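PDB 3LUU: uncharacterized protein from Acidithiobacillus ferrooxidans, which is of unknown function but binds a zinc ion and belongs to the DUF971 family, which resembles the N-terminal domain of gamma-butyrobetaine hydroxylase. Local coordinates for residues A[5-10]-A[94-99]; A[11-16]-A[28-33]; A[38-43]-A[59-64]; A[68-73]-A[78-83]. One frame throughout, in Å; residues are numbered along the deposited sequence.

Contact 1 of 4, residues A[5-10]-A[94-99]; sequences PRTQPL and YLRRLD
The C-terminal helix 92-98 of this gamma-butyrobetaine hydroxylase-like N-terminal domain meets the chain leading into strand 9-15, and Arg-96 reaches across to the backbone of Arg-6. NH1 of Arg-96 donates a hydrogen bond to Arg-6 O at 2.6 Å. The bond is short but bent, with an N-H...O angle of 130°. The donor lies in the carbonyl plane, on a lone pair, whereas the oxygen is tilted out of the guanidinium plane. With its CG trans to the amide nitrogen, Arg-96 bends at chi2 (61°), and this turns the rest of the chain past the carbonyl. CD comes to 3.4 Å from Arg-6 O.

Arg-6 also lends its aliphatic root: its CB lies over one face of the Arg-96 guanidinium, toward the rim and 3.5 Å from NH1. From there the Arg-6 chain leads away, and the two guanidinium planes are almost perpendicular. The like charges therefore stay apart, with Arg-6 NE 6.0 Å from Arg-96 NH2. The Arg-96 charge has its own partners, a salt bridge to Asp-27 and a cation-pi contact with Trp-25, which tie the helix to the end of strand 20-25 and the turn after it. At the root of the side chain, CG2 of Thr-7 lies 4.2 Å from CB of Arg-96.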
loop_
_atom_site.group_PDB
_atom_site.type_symbol
_atom_site.label_atom_id
_atom_site.label_comp_id
_atom_site.label_asym_id
_atom_site.label_seq_id
_atom_site.Cartn_x
_atom_site.Cartn_y
_atom_site.Cartn_z
ATOM N N PRO A 5 -12.161 12.448 4.828
ATOM C CA PRO A 5 -12.098 12.146 3.397
ATOM C C PRO A 5 -10.712 11.720 2.948
ATOM O O PRO A 5 -10.595 11.012 1.954
ATOM C CB PRO A 5 -12.478 13.496 2.734
ATOM C CG PRO A 5 -13.241 14.236 3.765
ATOM C CD PRO A 5 -12.569 13.850 5.061
ATOM N N ARG A 6 -9.684 12.199 3.649
ATOM C CA ARG A 6 -8.318 11.853 3.326
ATOM C C ARG A 6 -8.089 10.330 3.382
ATOM O O ARG A 6 -7.285 9.827 2.631
ATOM C CB ARG A 6 -7.305 12.541 4.276
ATOM C CG ARG A 6 -7.172 14.081 4.162
ATOM C CD ARG A 6 -6.136 14.589 5.185
ATOM N NE ARG A 6 -6.719 14.761 6.523
ATOM C CZ ARG A 6 -6.056 15.175 7.615
ATOM N NH1 ARG A 6 -4.750 15.444 7.573
ATOM N NH2 ARG A 6 -6.706 15.315 8.769
ATOM N N THR A 7 -8.808 9.627 4.265
ATOM C CA THR A 7 -8.601 8.195 4.499
ATOM C C THR A 7 -9.787 7.309 4.099
ATOM O O THR A 7 -9.829 6.141 4.475
ATOM C CB THR A 7 -8.215 7.927 5.978
ATOM O OG1 THR A 7 -9.277 8.335 6.825
ATOM C CG2 THR A 7 -6.987 8.730 6.371
ATOM N N GLN A 8 -10.725 7.855 3.313
ATOM C CA GLN A 8 -11.820 7.082 2.696
ATOM C C GLN A 8 -11.440 6.742 1.243
ATOM O O GLN A 8 -11.484 7.604 0.359
ATOM C CB GLN A 8 -13.151 7.859 2.702
ATOM N N PRO A 9 -11.097 5.478 0.980
ATOM C CA PRO A 9 -10.710 5.089 -0.361
ATOM C C PRO A 9 -11.924 4.938 -1.297
ATOM O O PRO A 9 -12.924 4.363 -0.898
ATOM C CB PRO A 9 -10.040 3.738 -0.123
ATOM C CG PRO A 9 -10.828 3.142 0.980
ATOM C CD PRO A 9 -11.154 4.309 1.884
ATOM N N LEU A 10 -11.793 5.415 -2.537
ATOM C CA LEU A 10 -12.809 5.254 -3.571
ATOM C C LEU A 10 -12.481 4.098 -4.529
ATOM O O LEU A 10 -13.371 3.384 -4.993
ATOM C CB LEU A 10 -12.937 6.577 -4.343
ATOM C CG LEU A 10 -13.264 7.833 -3.511
ATOM C CD1 LEU A 10 -13.183 9.109 -4.370
ATOM C CD2 LEU A 10 -14.641 7.685 -2.897
ATOM N N TYR A 94 -2.686 4.513 7.505
ATOM C CA TYR A 94 -1.276 4.223 7.253
ATOM C C TYR A 94 -0.876 4.434 5.784
ATOM O O TYR A 94 0.149 5.027 5.514
ATOM C CB TYR A 94 -0.975 2.790 7.639
ATOM C CG TYR A 94 0.473 2.426 7.640
ATOM C CD1 TYR A 94 1.348 3.011 8.530
ATOM C CD2 TYR A 94 0.960 1.486 6.794
ATOM C CE1 TYR A 94 2.672 2.679 8.541
ATOM C CE2 TYR A 94 2.290 1.140 6.810
ATOM C CZ TYR A 94 3.131 1.732 7.679
ATOM O OH TYR A 94 4.451 1.357 7.698
ATOM N N LEU A 95 -1.676 3.937 4.849
ATOM C CA LEU A 95 -1.392 4.111 3.430
ATOM C C LEU A 95 -1.340 5.581 3.065
ATOM O O LEU A 95 -0.412 6.041 2.373
ATOM C CB LEU A 95 -2.439 3.428 2.569
ATOM C CG LEU A 95 -2.437 1.927 2.567
ATOM C CD1 LEU A 95 -3.690 1.460 1.824
ATOM C CD2 LEU A 95 -1.163 1.420 1.913
ATOM N N ARG A 96 -2.315 6.343 3.548
ATOM C CA ARG A 96 -2.311 7.776 3.294
ATOM C C ARG A 96 -1.051 8.465 3.847
ATOM O O ARG A 96 -0.461 9.326 3.173
ATOM C CB ARG A 96 -3.585 8.407 3.845
ATOM C CG ARG A 96 -3.805 9.789 3.441
ATOM C CD ARG A 96 -3.929 9.946 1.947
ATOM N NE ARG A 96 -3.866 11.367 1.640
ATOM C CZ ARG A 96 -4.886 12.130 1.262
ATOM N NH1 ARG A 96 -6.123 11.643 1.101
ATOM N NH2 ARG A 96 -4.649 13.413 1.040
ATOM N N ARG A 97 -0.658 8.075 5.058
ATOM C CA ARG A 97 0.550 8.564 5.728
ATOM C C ARG A 97 1.825 8.253 4.947
ATOM O O ARG A 97 2.760 9.059 4.953
ATOM C CB ARG A 97 0.660 7.982 7.160
ATOM C CG ARG A 97 0.250 8.936 8.320
ATOM C CD ARG A 97 0.161 8.235 9.722
ATOM N NE ARG A 97 1.126 7.127 9.907
ATOM C CZ ARG A 97 2.126 7.064 10.801
ATOM N NH1 ARG A 97 2.353 8.044 11.686
ATOM N NH2 ARG A 97 2.910 5.980 10.825
ATOM N N LEU A 98 1.870 7.095 4.277
ATOM C CA LEU A 98 3.027 6.741 3.439
ATOM C C LEU A 98 3.212 7.670 2.254
ATOM O O LEU A 98 4.309 7.758 1.723
ATOM C CB LEU A 98 2.980 5.292 2.936
ATOM C CG LEU A 98 3.193 4.174 3.947
ATOM C CD1 LEU A 98 3.081 2.864 3.169
ATOM C CD2 LEU A 98 4.511 4.216 4.737
ATOM N N ASP A 99 2.155 8.357 1.825
ATOM C CA ASP A 99 2.287 9.357 0.754
ATOM C C ASP A 99 3.306 10.484 1.083
ATOM O O ASP A 99 3.932 11.049 0.185
ATOM C CB ASP A 99 0.925 9.984 0.438
ATOM C CG ASP A 99 0.539 9.873 -1.022
ATOM O OD1 ASP A 99 1.296 9.337 -1.869
ATOM O OD2 ASP A 99 -0.570 10.333 -1.305
#

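Contact 2 of 4, residues A[11-16]-A[28-33]; sequences EIRPLM and GHTSRL
This is a side-chain contact across one face of a three-stranded antiparallel sheet, between its outer strands 9-15 and 30-34, with strand 20-25 running between them. The nearest CA atoms of the two segments, those of Arg-13 and Arg-32, are 9.4 Å apart, so long side chains must span the middle strand. Arg-13 does so with its guanidinium: a bend at chi3 (-65°) swings the end of the chain toward strand 30-34, where NH2 comes 3.6 Å from CG2 of Thr-30. The methyl sits at the guanidinium edge, near its plane, and the two side chains cross at about a right angle.

Acidic groups surround this arginine. NH1 forms a salt bridge with Glu-11 OE2 at 2.8 Å; the oxygen lies in the guanidinium plane, but NH1 approaches from above the carboxylate plane. Glu-22 and Asp-24 of the middle strand pair with NE and NH2, so all three guanidinium nitrogens have carboxylate partners, which probably fixes the rotation of the group. Asp-24 also bonds the Thr-30 hydroxyl, and Glu-22 also takes NE of Arg-32. Further along, Leu-15 points toward strand 30-34, and its CD1 lies 4.3 Å from NH2 of Arg-32.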
loop_
_atom_site.group_PDB
_atom_site.type_symbol
_atom_site.label_atom_id
_atom_site.label_comp_id
_atom_site.label_asym_id
_atom_site.label_seq_id
_atom_site.Cartn_x
_atom_site.Cartn_y
_atom_site.Cartn_z
ATOM N N GLU A 11 -11.196 3.907 -4.838
ATOM C CA GLU A 11 -10.779 2.816 -5.721
ATOM C C GLU A 11 -9.301 2.564 -5.522
ATOM O O GLU A 11 -8.552 3.495 -5.185
ATOM C CB GLU A 11 -11.030 3.207 -7.182
ATOM C CG GLU A 11 -10.685 2.163 -8.238
ATOM C CD GLU A 11 -11.162 2.585 -9.618
ATOM O OE1 GLU A 11 -12.385 2.562 -9.816
ATOM O OE2 GLU A 11 -10.327 2.965 -10.486
ATOM N N ILE A 12 -8.898 1.309 -5.727
ATOM C CA ILE A 12 -7.509 0.873 -5.589
ATOM C C ILE A 12 -7.083 0.176 -6.895
ATOM O O ILE A 12 -7.790 -0.688 -7.410
ATOM C CB ILE A 12 -7.342 -0.109 -4.386
ATOM C CG1 ILE A 12 -7.772 0.559 -3.073
ATOM C CG2 ILE A 12 -5.871 -0.599 -4.266
ATOM C CD1 ILE A 12 -9.274 0.429 -2.786
ATOM N N ARG A 13 -5.942 0.558 -7.426
ATOM C CA ARG A 13 -5.451 0.017 -8.686
ATOM C C ARG A 13 -4.014 -0.398 -8.504
ATOM O O ARG A 13 -3.124 0.420 -8.660
ATOM C CB ARG A 13 -5.507 1.067 -9.795
ATOM C CG ARG A 13 -6.901 1.468 -10.144
ATOM C CD ARG A 13 -6.878 2.572 -11.155
ATOM N NE ARG A 13 -6.291 3.818 -10.643
ATOM C CZ ARG A 13 -6.946 4.742 -9.935
ATOM N NH1 ARG A 13 -8.222 4.582 -9.606
ATOM N NH2 ARG A 13 -6.313 5.840 -9.551
ATOM N N PRO A 14 -3.771 -1.681 -8.243
ATOM C CA PRO A 14 -2.383 -2.120 -8.241
ATOM C C PRO A 14 -1.877 -2.355 -9.675
ATOM O O PRO A 14 -2.424 -3.197 -10.405
ATOM C CB PRO A 14 -2.420 -3.403 -7.418
ATOM C CG PRO A 14 -3.811 -3.890 -7.483
ATOM C CD PRO A 14 -4.712 -2.745 -7.871
ATOM N N LEU A 15 -0.863 -1.587 -10.083
ATOM C CA LEU A 15 -0.360 -1.582 -11.466
ATOM C C LEU A 15 0.926 -2.395 -11.552
ATOM O O LEU A 15 1.976 -1.976 -11.086
ATOM C CB LEU A 15 -0.159 -0.145 -11.958
ATOM C CG LEU A 15 -1.380 0.813 -11.950
ATOM C CD1 LEU A 15 -0.931 2.276 -12.122
ATOM C CD2 LEU A 15 -2.433 0.394 -13.027
HETATM N N MSE A 16 0.838 -3.576 -12.153
HETATM C CA MSE A 16 1.963 -4.507 -12.199
HETATM C C MSE A 16 3.115 -4.031 -13.076
HETATM O O MSE A 16 4.259 -4.301 -12.772
HETATM C CB MSE A 16 1.523 -5.883 -12.690
HETATM C CG MSE A 16 0.364 -6.479 -11.952
HETATM SE SE MSE A 16 0.791 -6.620 -10.062
HETATM C CE MSE A 16 2.532 -7.475 -10.305
ATOM N N GLY A 28 -10.096 13.958 -3.082
ATOM C CA GLY A 28 -9.665 14.127 -4.476
ATOM C C GLY A 28 -8.223 13.771 -4.729
ATOM O O GLY A 28 -7.759 13.837 -5.858
ATOM N N HIS A 29 -7.491 13.398 -3.684
ATOM C CA HIS A 29 -6.116 13.017 -3.859
ATOM C C HIS A 29 -6.046 11.570 -4.385
ATOM O O HIS A 29 -6.911 10.769 -4.084
ATOM C CB HIS A 29 -5.367 13.134 -2.522
ATOM C CG HIS A 29 -3.907 12.903 -2.652
ATOM N ND1 HIS A 29 -3.124 13.639 -3.511
ATOM C CD2 HIS A 29 -3.082 12.003 -2.064
ATOM C CE1 HIS A 29 -1.877 13.211 -3.445
ATOM N NE2 HIS A 29 -1.824 12.218 -2.576
ATOM N N THR A 30 -5.031 11.275 -5.201
ATOM C CA THR A 30 -4.688 9.898 -5.570
ATOM C C THR A 30 -3.265 9.650 -5.098
ATOM O O THR A 30 -2.335 10.394 -5.460
ATOM C CB THR A 30 -4.797 9.650 -7.079
ATOM O OG1 THR A 30 -6.116 9.967 -7.500
ATOM C CG2 THR A 30 -4.490 8.161 -7.445
ATOM N N SER A 31 -3.089 8.627 -4.262
ATOM C CA SER A 31 -1.751 8.231 -3.850
ATOM C C SER A 31 -1.209 7.307 -4.898
ATOM O O SER A 31 -1.953 6.522 -5.489
ATOM C CB SER A 31 -1.776 7.518 -2.504
ATOM O OG SER A 31 -2.292 8.342 -1.469
ATOM N N ARG A 32 0.080 7.439 -5.187
ATOM C CA ARG A 32 0.772 6.493 -6.035
ATOM C C ARG A 32 1.946 5.998 -5.194
ATOM O O ARG A 32 2.958 6.688 -5.065
ATOM C CB ARG A 32 1.227 7.127 -7.342
ATOM C CG ARG A 32 0.108 7.648 -8.226
ATOM C CD ARG A 32 0.668 8.310 -9.526
ATOM N NE ARG A 32 0.671 7.378 -10.647
ATOM C CZ ARG A 32 1.684 6.594 -11.025
ATOM N NH1 ARG A 32 2.861 6.621 -10.409
ATOM N NH2 ARG A 32 1.514 5.770 -12.060
ATOM N N LEU A 33 1.790 4.797 -4.631
ATOM C CA LEU A 33 2.747 4.213 -3.713
ATOM C C LEU A 33 3.441 3.053 -4.413
ATOM O O LEU A 33 2.762 2.138 -4.873
ATOM C CB LEU A 33 2.029 3.733 -2.457
ATOM C CG LEU A 33 1.457 4.857 -1.588
ATOM C CD1 LEU A 33 0.528 4.254 -0.552
ATOM C CD2 LEU A 33 2.629 5.628 -0.966
#

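Contact 3 of 4, residues A[38-43]-A[59-64]; sequences LRVECP and TGKEHV. With ZN (zinc ion), chain B.
Two bent chains meet here: Arg-39 starts with CG anti to the backbone N (chi1 -180°) and kinks at chi2, while Lys-61 carries CG beside its backbone N and kinks at its own chi2 (-60°) before running out extended. These turns bring their aliphatic parts together, with CG of Arg-39 3.8 Å from CG of Lys-61. Farther out, CE of Lys-61 lies over one face of the Arg-39 guanidinium, 3.8 Å from NH2, and its ammonium ends beside that same nitrogen, NZ to NH2 being 3.9 Å. Both cations converge on Asp-83, whose OD2 forms salt bridges with Arg-39 NE and Lys-61 NZ, which probably accounts for their closeness.

Apolar contacts flank the charged pair. CG1 of Val-40 packs against CB of Lys-61 at 3.7 Å, the two side chains lying alongside and pointing opposite ways. Val-64 brings CG1 to 3.9 Å from CG of Arg-39. A type I turn from Lys-61 to Val-64, closed by the bond from Val-64 N to Lys-61 O, leads from one to the other, and both point toward the helix.

Just beyond Val-40, Glu-41 leaves helical geometry and binds the zinc ion through OE2 at 2.0 Å; His-37 and the C-terminal Glu-101 are further ligands. The contact thus fastens the loop before strand 66-72 to the end of helix 35-40, with Phe-81 of strand 76-81 packing on both Arg-39 and Val-64, and helix 92-98 touching Leu-38 and Glu-41.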
loop_
_atom_site.group_PDB
_atom_site.type_symbol
_atom_site.label_atom_id
_atom_site.label_comp_id
_atom_site.label_asym_id
_atom_site.label_seq_id
_atom_site.Cartn_x
_atom_site.Cartn_y
_atom_site.Cartn_z
ATOM N N LEU A 38 5.881 0.110 -0.278
ATOM C CA LEU A 38 4.921 -0.633 0.535
ATOM C C LEU A 38 5.586 -1.838 1.240
ATOM O O LEU A 38 5.367 -2.106 2.432
ATOM C CB LEU A 38 3.735 -1.089 -0.338
ATOM C CG LEU A 38 2.797 0.011 -0.853
ATOM C CD1 LEU A 38 1.997 -0.519 -2.026
ATOM C CD2 LEU A 38 1.878 0.508 0.256
ATOM N N ARG A 39 6.423 -2.548 0.505
ATOM C CA ARG A 39 7.100 -3.696 1.070
ATOM C C ARG A 39 8.080 -3.301 2.168
ATOM O O ARG A 39 8.122 -3.939 3.223
ATOM C CB ARG A 39 7.784 -4.494 -0.054
ATOM C CG ARG A 39 8.537 -5.743 0.392
ATOM C CD ARG A 39 7.653 -6.725 1.106
ATOM N NE ARG A 39 8.435 -7.792 1.698
ATOM C CZ ARG A 39 8.940 -7.785 2.931
ATOM N NH1 ARG A 39 8.753 -6.765 3.747
ATOM N NH2 ARG A 39 9.651 -8.819 3.356
ATOM N N VAL A 40 8.888 -2.272 1.940
ATOM C CA VAL A 40 9.906 -1.940 2.947
ATOM C C VAL A 40 9.283 -1.270 4.162
ATOM O O VAL A 40 9.869 -1.297 5.224
ATOM C CB VAL A 40 11.099 -1.141 2.375
ATOM C CG1 VAL A 40 11.735 -1.912 1.194
ATOM C CG2 VAL A 40 10.698 0.186 1.928
ATOM N N GLU A 41 8.108 -0.669 4.000
ATOM C CA GLU A 41 7.290 -0.131 5.132
ATOM C C GLU A 41 6.174 -1.062 5.600
ATOM O O GLU A 41 5.279 -0.623 6.297
ATOM C CB GLU A 41 6.557 1.136 4.691
ATOM C CG GLU A 41 7.421 2.217 4.152
ATOM C CD GLU A 41 7.866 3.130 5.216
ATOM O OE1 GLU A 41 7.975 2.618 6.349
ATOM O OE2 GLU A 41 8.070 4.336 4.914
ATOM N N CYS A 42 6.179 -2.313 5.173
ATOM C CA CYS A 42 5.148 -3.272 5.551
ATOM C C CYS A 42 5.038 -3.380 7.078
ATOM O O CYS A 42 5.993 -3.837 7.697
ATOM C CB CYS A 42 5.494 -4.632 4.945
ATOM S SG CYS A 42 4.304 -5.928 5.292
ATOM N N PRO A 43 3.888 -2.960 7.692
ATOM C CA PRO A 43 3.766 -2.986 9.168
ATOM C C PRO A 43 4.084 -4.371 9.724
ATOM O O PRO A 43 4.606 -4.491 10.838
ATOM C CB PRO A 43 2.297 -2.620 9.421
ATOM C CG PRO A 43 1.846 -1.978 8.205
ATOM C CD PRO A 43 2.581 -2.665 7.089
ATOM N N THR A 59 16.541 -2.698 2.890
ATOM C CA THR A 59 16.879 -2.581 1.476
ATOM C C THR A 59 16.580 -3.893 0.729
ATOM O O THR A 59 16.062 -4.842 1.325
ATOM C CB THR A 59 18.389 -2.175 1.366
ATOM O OG1 THR A 59 18.682 -1.787 0.018
ATOM C CG2 THR A 59 19.272 -3.331 1.795
ATOM N N GLY A 60 16.851 -3.936 -0.575
ATOM C CA GLY A 60 16.709 -5.172 -1.359
ATOM C C GLY A 60 15.327 -5.585 -1.852
ATOM O O GLY A 60 15.118 -6.759 -2.217
ATOM N N LYS A 61 14.374 -4.649 -1.900
ATOM C CA LYS A 61 13.008 -5.008 -2.293
ATOM C C LYS A 61 12.550 -4.316 -3.576
ATOM O O LYS A 61 11.370 -4.301 -3.867
ATOM C CB LYS A 61 12.020 -4.741 -1.150
ATOM C CG LYS A 61 12.285 -5.524 0.151
ATOM C CD LYS A 61 12.239 -7.068 -0.079
ATOM C CE LYS A 61 12.596 -7.893 1.208
ATOM N NZ LYS A 61 12.678 -9.401 0.945
ATOM N N GLU A 62 13.495 -3.811 -4.366
ATOM C CA GLU A 62 13.143 -3.091 -5.585
ATOM C C GLU A 62 12.420 -3.950 -6.638
ATOM O O GLU A 62 11.653 -3.440 -7.455
ATOM C CB GLU A 62 14.351 -2.383 -6.195
ATOM C CG GLU A 62 15.438 -3.275 -6.769
ATOM C CD GLU A 62 16.511 -3.630 -5.751
ATOM O OE1 GLU A 62 16.227 -3.574 -4.530
ATOM O OE2 GLU A 62 17.641 -3.950 -6.184
ATOM N N HIS A 63 12.652 -5.258 -6.601
ATOM C CA HIS A 63 12.000 -6.150 -7.550
ATOM C C HIS A 63 10.762 -6.830 -6.999
ATOM O O HIS A 63 10.113 -7.607 -7.712
ATOM C CB HIS A 63 13.008 -7.144 -8.119
ATOM C CG HIS A 63 13.872 -6.549 -9.203
ATOM N ND1 HIS A 63 15.234 -6.364 -9.066
ATOM C CD2 HIS A 63 13.554 -6.073 -10.432
ATOM C CE1 HIS A 63 15.717 -5.819 -10.168
ATOM N NE2 HIS A 63 14.718 -5.628 -11.012
ATOM N N VAL A 64 10.349 -6.474 -5.785
ATOM C CA VAL A 64 9.179 -7.119 -5.181
ATOM C C VAL A 64 7.890 -6.519 -5.788
ATOM O O VAL A 64 7.854 -5.323 -6.172
ATOM C CB VAL A 64 9.297 -7.072 -3.626
ATOM C CG1 VAL A 64 8.096 -7.651 -2.961
ATOM C CG2 VAL A 64 10.613 -7.881 -3.196
HETATM ZN ZN ZN B . 8.135 5.746 3.468
#

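Contact 4 of 4, residues A[68-73]-A[78-83]; sequences EVVPVG and QLHFSD
From strand 76-81, the middle strand of a three-stranded antiparallel sheet, Gln-78 rises off the face beside strand 66-72, with which its own strand forms a beta hairpin. Its CB lies 3.7 Å from CG2 of Val-72; CG, anti to the backbone N (chi1 -178°), continues an extended chain that carries the amide over the sheet face, where OE1 comes 4.0 Å from CB of Val-70. The same OE1 receives a weak hydrogen bond from NE2 of His-80, two residues on, which may help orient the two groups.

Val-70, Glu-68, Gln-78 and His-80 share this face. CG2 of Val-70 approaches the imidazole obliquely, 3.9 Å from NE2, while Glu-68 O lies at the ring edge, close to its plane. Val-69 and Leu-79, a non-hydrogen-bonded pair, point together to the other face, and CG2 of Val-69 meets CD2 of Leu-79 at 3.7 Å. Leu-79 is buried there against Leu-38 of helix 35-40 and Phe-90 of strand 89-91.

The backbone supplies the ladder. Val-70 and Gln-78 form a hydrogen-bonded pair, with Gln-78 N to Val-70 O at 2.7 Å and Val-70 N to Gln-78 O at 2.9 Å. Glu-68 and His-80 form the next such pair: His-80 N donates to Glu-68 O at 2.9 Å, whereas the return bond from Glu-68 N is weak. The hairpin is therefore two-sided: one face, with Val-69 and Leu-79, is apolar; the other mixes Val-70 with polar groups, of which His-80 and Gln-78 are weakly bonded.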
loop_
_atom_site.group_PDB
_atom_site.type_symbol
_atom_site.label_atom_id
_atom_site.label_comp_id
_atom_site.label_asym_id
_atom_site.label_seq_id
_atom_site.Cartn_x
_atom_site.Cartn_y
_atom_site.Cartn_z
ATOM N N GLU A 68 -1.431 -9.585 -4.713
ATOM C CA GLU A 68 -2.840 -9.455 -4.426
ATOM C C GLU A 68 -3.099 -8.451 -3.333
ATOM O O GLU A 68 -2.271 -8.250 -2.471
ATOM C CB GLU A 68 -3.411 -10.814 -4.009
ATOM C CG GLU A 68 -4.886 -10.927 -4.348
ATOM C CD GLU A 68 -5.425 -12.330 -4.202
ATOM O OE1 GLU A 68 -4.640 -13.266 -3.905
ATOM O OE2 GLU A 68 -6.656 -12.482 -4.380
ATOM N N VAL A 69 -4.258 -7.818 -3.412
ATOM C CA VAL A 69 -4.725 -6.812 -2.472
ATOM C C VAL A 69 -6.086 -7.333 -1.993
ATOM O O VAL A 69 -6.999 -7.502 -2.806
ATOM C CB VAL A 69 -4.894 -5.442 -3.169
ATOM C CG1 VAL A 69 -5.546 -4.448 -2.240
ATOM C CG2 VAL A 69 -3.535 -4.910 -3.691
ATOM N N VAL A 70 -6.201 -7.620 -0.686
ATOM C CA VAL A 70 -7.395 -8.224 -0.105
ATOM C C VAL A 70 -7.944 -7.284 0.986
ATOM O O VAL A 70 -7.236 -6.921 1.922
ATOM C CB VAL A 70 -7.066 -9.607 0.500
ATOM C CG1 VAL A 70 -8.312 -10.253 1.109
ATOM C CG2 VAL A 70 -6.472 -10.528 -0.568
ATOM N N PRO A 71 -9.205 -6.875 0.873
ATOM C CA PRO A 71 -9.724 -5.973 1.888
ATOM C C PRO A 71 -9.868 -6.680 3.221
ATOM O O PRO A 71 -10.207 -7.872 3.264
ATOM C CB PRO A 71 -11.102 -5.573 1.369
ATOM C CG PRO A 71 -11.252 -6.141 0.033
ATOM C CD PRO A 71 -10.161 -7.132 -0.214
ATOM N N VAL A 72 -9.592 -5.945 4.288
ATOM C CA VAL A 72 -9.683 -6.462 5.642
ATOM C C VAL A 72 -10.718 -5.568 6.310
ATOM O O VAL A 72 -10.480 -4.378 6.558
ATOM C CB VAL A 72 -8.311 -6.448 6.342
ATOM C CG1 VAL A 72 -8.441 -6.833 7.839
ATOM C CG2 VAL A 72 -7.322 -7.383 5.602
ATOM N N GLY A 73 -11.910 -6.133 6.509
ATOM C CA GLY A 73 -13.034 -5.373 7.017
ATOM C C GLY A 73 -13.211 -4.141 6.159
ATOM O O GLY A 73 -13.011 -4.209 4.949
ATOM N N GLN A 78 -4.907 -6.193 3.132
ATOM C CA GLN A 78 -3.801 -7.098 3.300
ATOM C C GLN A 78 -3.110 -7.125 1.940
ATOM O O GLN A 78 -3.755 -7.396 0.905
ATOM C CB GLN A 78 -4.329 -8.482 3.633
ATOM C CG GLN A 78 -3.256 -9.531 3.876
ATOM C CD GLN A 78 -3.824 -10.949 3.987
ATOM O OE1 GLN A 78 -4.737 -11.365 3.225
ATOM N NE2 GLN A 78 -3.259 -11.714 4.897
ATOM N N LEU A 79 -1.816 -6.863 1.922
ATOM C CA LEU A 79 -1.060 -6.939 0.667
ATOM C C LEU A 79 -0.259 -8.245 0.666
ATOM O O LEU A 79 0.373 -8.599 1.666
ATOM C CB LEU A 79 -0.148 -5.734 0.475
ATOM C CG LEU A 79 -0.760 -4.341 0.488
ATOM C CD1 LEU A 79 0.279 -3.335 0.062
ATOM C CD2 LEU A 79 -2.027 -4.286 -0.366
ATOM N N HIS A 80 -0.349 -8.997 -0.423
ATOM C CA HIS A 80 0.471 -10.196 -0.621
ATOM C C HIS A 80 1.593 -9.853 -1.593
ATOM O O HIS A 80 1.341 -9.351 -2.694
ATOM C CB HIS A 80 -0.356 -11.352 -1.170
ATOM C CG HIS A 80 -1.460 -11.772 -0.265
ATOM N ND1 HIS A 80 -1.427 -12.951 0.442
ATOM C CD2 HIS A 80 -2.606 -11.149 0.086
ATOM C CE1 HIS A 80 -2.519 -13.044 1.176
ATOM N NE2 HIS A 80 -3.252 -11.969 0.976
ATOM N N PHE A 81 2.816 -10.131 -1.180
ATOM C CA PHE A 81 3.994 -9.757 -1.935
ATOM C C PHE A 81 4.647 -10.970 -2.598
ATOM O O PHE A 81 4.434 -12.125 -2.195
ATOM C CB PHE A 81 5.008 -9.054 -1.022
ATOM C CG PHE A 81 4.536 -7.721 -0.491
ATOM C CD1 PHE A 81 4.652 -6.572 -1.262
ATOM C CD2 PHE A 81 4.037 -7.609 0.795
ATOM C CE1 PHE A 81 4.244 -5.328 -0.760
ATOM C CE2 PHE A 81 3.622 -6.378 1.303
ATOM C CZ PHE A 81 3.730 -5.236 0.508
ATOM N N SER A 82 5.442 -10.686 -3.625
ATOM C CA SER A 82 6.062 -11.721 -4.439
ATOM C C SER A 82 7.252 -12.426 -3.746
ATOM O O SER A 82 7.678 -13.479 -4.194
ATOM C CB SER A 82 6.457 -11.124 -5.785
ATOM O OG SER A 82 7.487 -10.180 -5.626
ATOM N N ASP A 83 7.780 -11.857 -2.660
ATOM C CA ASP A 83 8.779 -12.550 -1.835
ATOM C C ASP A 83 8.171 -13.497 -0.752
ATOM O O ASP A 83 8.915 -13.993 0.077
ATOM C CB ASP A 83 9.788 -11.554 -1.228
ATOM C CG ASP A 83 9.135 -10.523 -0.310
ATOM O OD1 ASP A 83 7.899 -10.388 -0.298
ATOM O OD2 ASP A 83 9.861 -9.862 0.435
#

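Contact 1 joins the two ends of the modelled chain, and contacts 2, 3 and 4 follow in that order inside the loop it closes. Contacts 1 and 2 share strand 9-15, their centres about 10 Å apart, and are linked by Asp-99, which probably bonds His-29 and Ser-31. Contact 4 lies in the second three-stranded sheet, its centre about 14 Å from those of contacts 2 and 3; the two sheets meet where Pro-14 touches Val-69, and Asp-83 joins contacts 3 and 4. Helices 35-40 and 92-98 pack together through Leu-38 and Leu-95, and the zinc site takes His-37 and Glu-41 from helix 35-40 and its end, and Glu-101 from the C-terminus.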